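PDB 3TZ1: troponin C from Chlamys nipponensis akazara, which serves, here as its C-terminal domain, as the calcium-binding subunit of troponin, whose inhibitory action on actin filaments in striated muscle is abolished when calcium binds. Local coordinates for residues A[64-67]-A[68-72]. Numbering follows the deposited sequence.
Sequences EFKC and LMMSS. With CA (calcium ion), chain C.
Met69 lies against the Phe65 ring one helical turn earlier, and its side chain curls back at chi2 and chi3. Its CB sits 3.4 Å from Phe65 O, the carbonyl that also accepts the Met69 N-H in a 2.9 Å backbone bond. Next, CG stands over the centre of the Phe65 ring, 3.9 Å from the centroid and 12° off the normal, a CH-pi contact. The chain then folds at chi2 (-60°), so that SD approaches the same ring obliquely, 4.9 Å from its centroid, as a Met-aromatic contact. A chi1 of -170° sets the Phe65 ring alongside its carbonyl carbon and so brings this face to the next turn. The ring also packs on Leu9 of helix 6-16 and on an apolar side chain of the bound peptide. Truncating Phe65 to an alanine is likely to take the ring face from under Met69 CG and SD and open a gap against Leu9 and the peptide. Both residues lie on helix 62-70, the exiting helix of a calcium-loaded EF-hand, whose loop ends in Glu64. The carboxylate of Glu64 grips the calcium ion with OE1 and OE2, while N-H groups of Asp61 and Thr54 bind those oxygens and help to fix its rotation. On another side of the helix the extended Lys66 passes Met70, CE meeting SD at 3.7 Å, and carries NZ to a salt bridge with Glu6. Further along, Ser71 OG donates to Leu68 O (3.1 Å) from above the carbonyl plane and also bonds a basic side chain of the peptide.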
ATOM      1  N   GLU A  64       4.125   8.364   4.417  1.00 24.43           N
ATOM      2  CA  GLU A  64       3.146   7.375   4.864  1.00 23.41           C
ATOM      3  C   GLU A  64       3.493   6.009   4.300  1.00 19.46           C
ATOM      4  O   GLU A  64       3.375   4.984   4.973  1.00 20.59           O
ATOM      5  CB  GLU A  64       1.737   7.775   4.432  1.00 22.83           C
ATOM      6  CG  GLU A  64       1.226   9.021   5.113  1.00 29.32           C
ATOM      7  CD  GLU A  64      -0.095   9.457   4.561  1.00 29.05           C
ATOM      8  OE1 GLU A  64      -0.299   9.309   3.332  1.00 24.44           O
ATOM      9  OE2 GLU A  64      -0.942   9.915   5.354  1.00 28.83           O
ATOM     10  N   PHE A  65       3.932   6.005   3.051  1.00 18.54           N
ATOM     11  CA  PHE A  65       4.276   4.766   2.380  1.00 19.07           C
ATOM     12  C   PHE A  65       5.466   4.115   3.087  1.00 17.95           C
ATOM     13  O   PHE A  65       5.471   2.912   3.337  1.00 20.16           O
ATOM     14  CB  PHE A  65       4.600   5.053   0.914  1.00 18.04           C
ATOM     15  CG  PHE A  65       4.745   3.821   0.072  1.00 16.67           C
ATOM     16  CD1 PHE A  65       3.687   2.946  -0.081  1.00 17.80           C
ATOM     17  CD2 PHE A  65       5.944   3.551  -0.589  1.00 19.71           C
ATOM     18  CE1 PHE A  65       3.820   1.801  -0.876  1.00 22.67           C
ATOM     19  CE2 PHE A  65       6.085   2.414  -1.373  1.00 19.34           C
ATOM     20  CZ  PHE A  65       5.018   1.543  -1.521  1.00 22.77           C
ATOM     21  N   LYS A  66       6.462   4.928   3.433  1.00 20.53           N
ATOM     22  CA  LYS A  66       7.665   4.425   4.085  1.00 23.02           C
ATOM     23  C   LYS A  66       7.356   3.875   5.470  1.00 26.67           C
ATOM     24  O   LYS A  66       7.869   2.824   5.869  1.00 30.44           O
ATOM     25  CB  LYS A  66       8.733   5.522   4.163  1.00 27.06           C
ATOM     26  CG  LYS A  66      10.036   5.055   4.770  1.00 36.66           C
ATOM     27  CD  LYS A  66      11.145   6.081   4.605  1.00 44.44           C
ATOM     28  CE  LYS A  66      12.456   5.529   5.150  1.00 51.15           C
ATOM     29  NZ  LYS A  66      13.585   6.489   5.007  1.00 56.26           N
ATOM     30  N   CYS A  67       6.507   4.590   6.197  1.00 27.22           N
ATOM     31  CA  CYS A  67       6.089   4.168   7.530  1.00 30.85           C
ATOM     32  C   CYS A  67       5.486   2.772   7.487  1.00 26.17           C
ATOM     33  O   CYS A  67       5.783   1.934   8.333  1.00 32.91           O
ATOM     34  CB  CYS A  67       5.074   5.152   8.109  1.00 34.91           C
ATOM     35  SG  CYS A  67       5.809   6.672   8.761  1.00 52.89           S
ATOM     36  N   LEU A  68       4.630   2.528   6.500  1.00 22.15           N
ATOM     37  CA  LEU A  68       4.001   1.219   6.366  1.00 22.71           C
ATOM     38  C   LEU A  68       5.038   0.176   5.997  1.00 23.33           C
ATOM     39  O   LEU A  68       5.153  -0.877   6.635  1.00 21.36           O
ATOM     40  CB  LEU A  68       2.910   1.245   5.295  1.00 20.39           C
ATOM     41  CG  LEU A  68       2.410  -0.142   4.851  1.00 17.95           C
ATOM     42  CD1 LEU A  68       1.741  -0.885   6.022  1.00 24.47           C
ATOM     43  CD2 LEU A  68       1.451  -0.017   3.687  1.00 19.42           C
ATOM     44  N   MET A  69       5.809   0.479   4.960  1.00 23.52           N
ATOM     45  CA  MET A  69       6.639  -0.538   4.341  1.00 26.71           C
ATOM     46  C   MET A  69       7.906  -0.883   5.127  1.00 29.42           C
ATOM     47  O   MET A  69       8.347  -2.031   5.121  1.00 34.41           O
ATOM     48  CB  MET A  69       6.961  -0.132   2.902  1.00 22.70           C
ATOM     49  CG  MET A  69       5.713   0.057   2.031  1.00 19.73           C
ATOM     50  SD  MET A  69       4.693  -1.431   1.870  1.00 25.16           S
ATOM     51  CE  MET A  69       5.898  -2.583   1.228  1.00 28.92           C
ATOM     52  N   MET A  70       8.504   0.107   5.784  1.00 23.58           N
ATOM     53  CA  MET A  70       9.757  -0.123   6.502  1.00 23.47           C
ATOM     54  C   MET A  70       9.638  -0.310   8.023  1.00 34.79           C
ATOM     55  O   MET A  70      10.638  -0.488   8.716  1.00 35.14           O
ATOM     56  CB  MET A  70      10.817   0.917   6.099  1.00 29.10           C
ATOM     57  CG  MET A  70      11.277   0.722   4.646  1.00 32.77           C
ATOM     58  SD  MET A  70      12.391   1.970   3.980  1.00102.20           S
ATOM     59  CE  MET A  70      13.980   1.392   4.571  1.00 66.87           C
ATOM     60  N   SER A  71       8.409  -0.285   8.528  1.00 34.27           N
ATOM     61  CA  SER A  71       8.152  -0.481   9.956  1.00 43.64           C
ATOM     62  C   SER A  71       8.536  -1.886  10.429  1.00 43.24           C
ATOM     63  O   SER A  71       8.243  -2.876   9.754  1.00 40.00           O
ATOM     64  CB  SER A  71       6.675  -0.227  10.270  1.00 38.12           C
ATOM     65  OG  SER A  71       5.860  -1.170   9.597  1.00 42.69           O
ATOM     66  N   SER A  72       9.178  -1.958  11.594  1.00 42.91           N
ATOM     67  CA  SER A  72       9.501  -3.232  12.235  1.00 43.82           C
ATOM     68  C   SER A  72       8.857  -3.286  13.614  1.00 42.05           C
ATOM     69  O   SER A  72       9.193  -2.489  14.490  1.00 39.16           O
ATOM     70  CB  SER A  72      11.013  -3.413  12.361  1.00 50.62           C
ATOM     71  OG  SER A  72      11.313  -4.540  13.169  1.00 55.63           O
TER
HETATM   72 CA    CA C   1      -2.452  10.736   3.426  1.00 27.32          CA
HETATM   73  O   HOH W   1      -0.759  12.652   2.818  1.00 35.54           O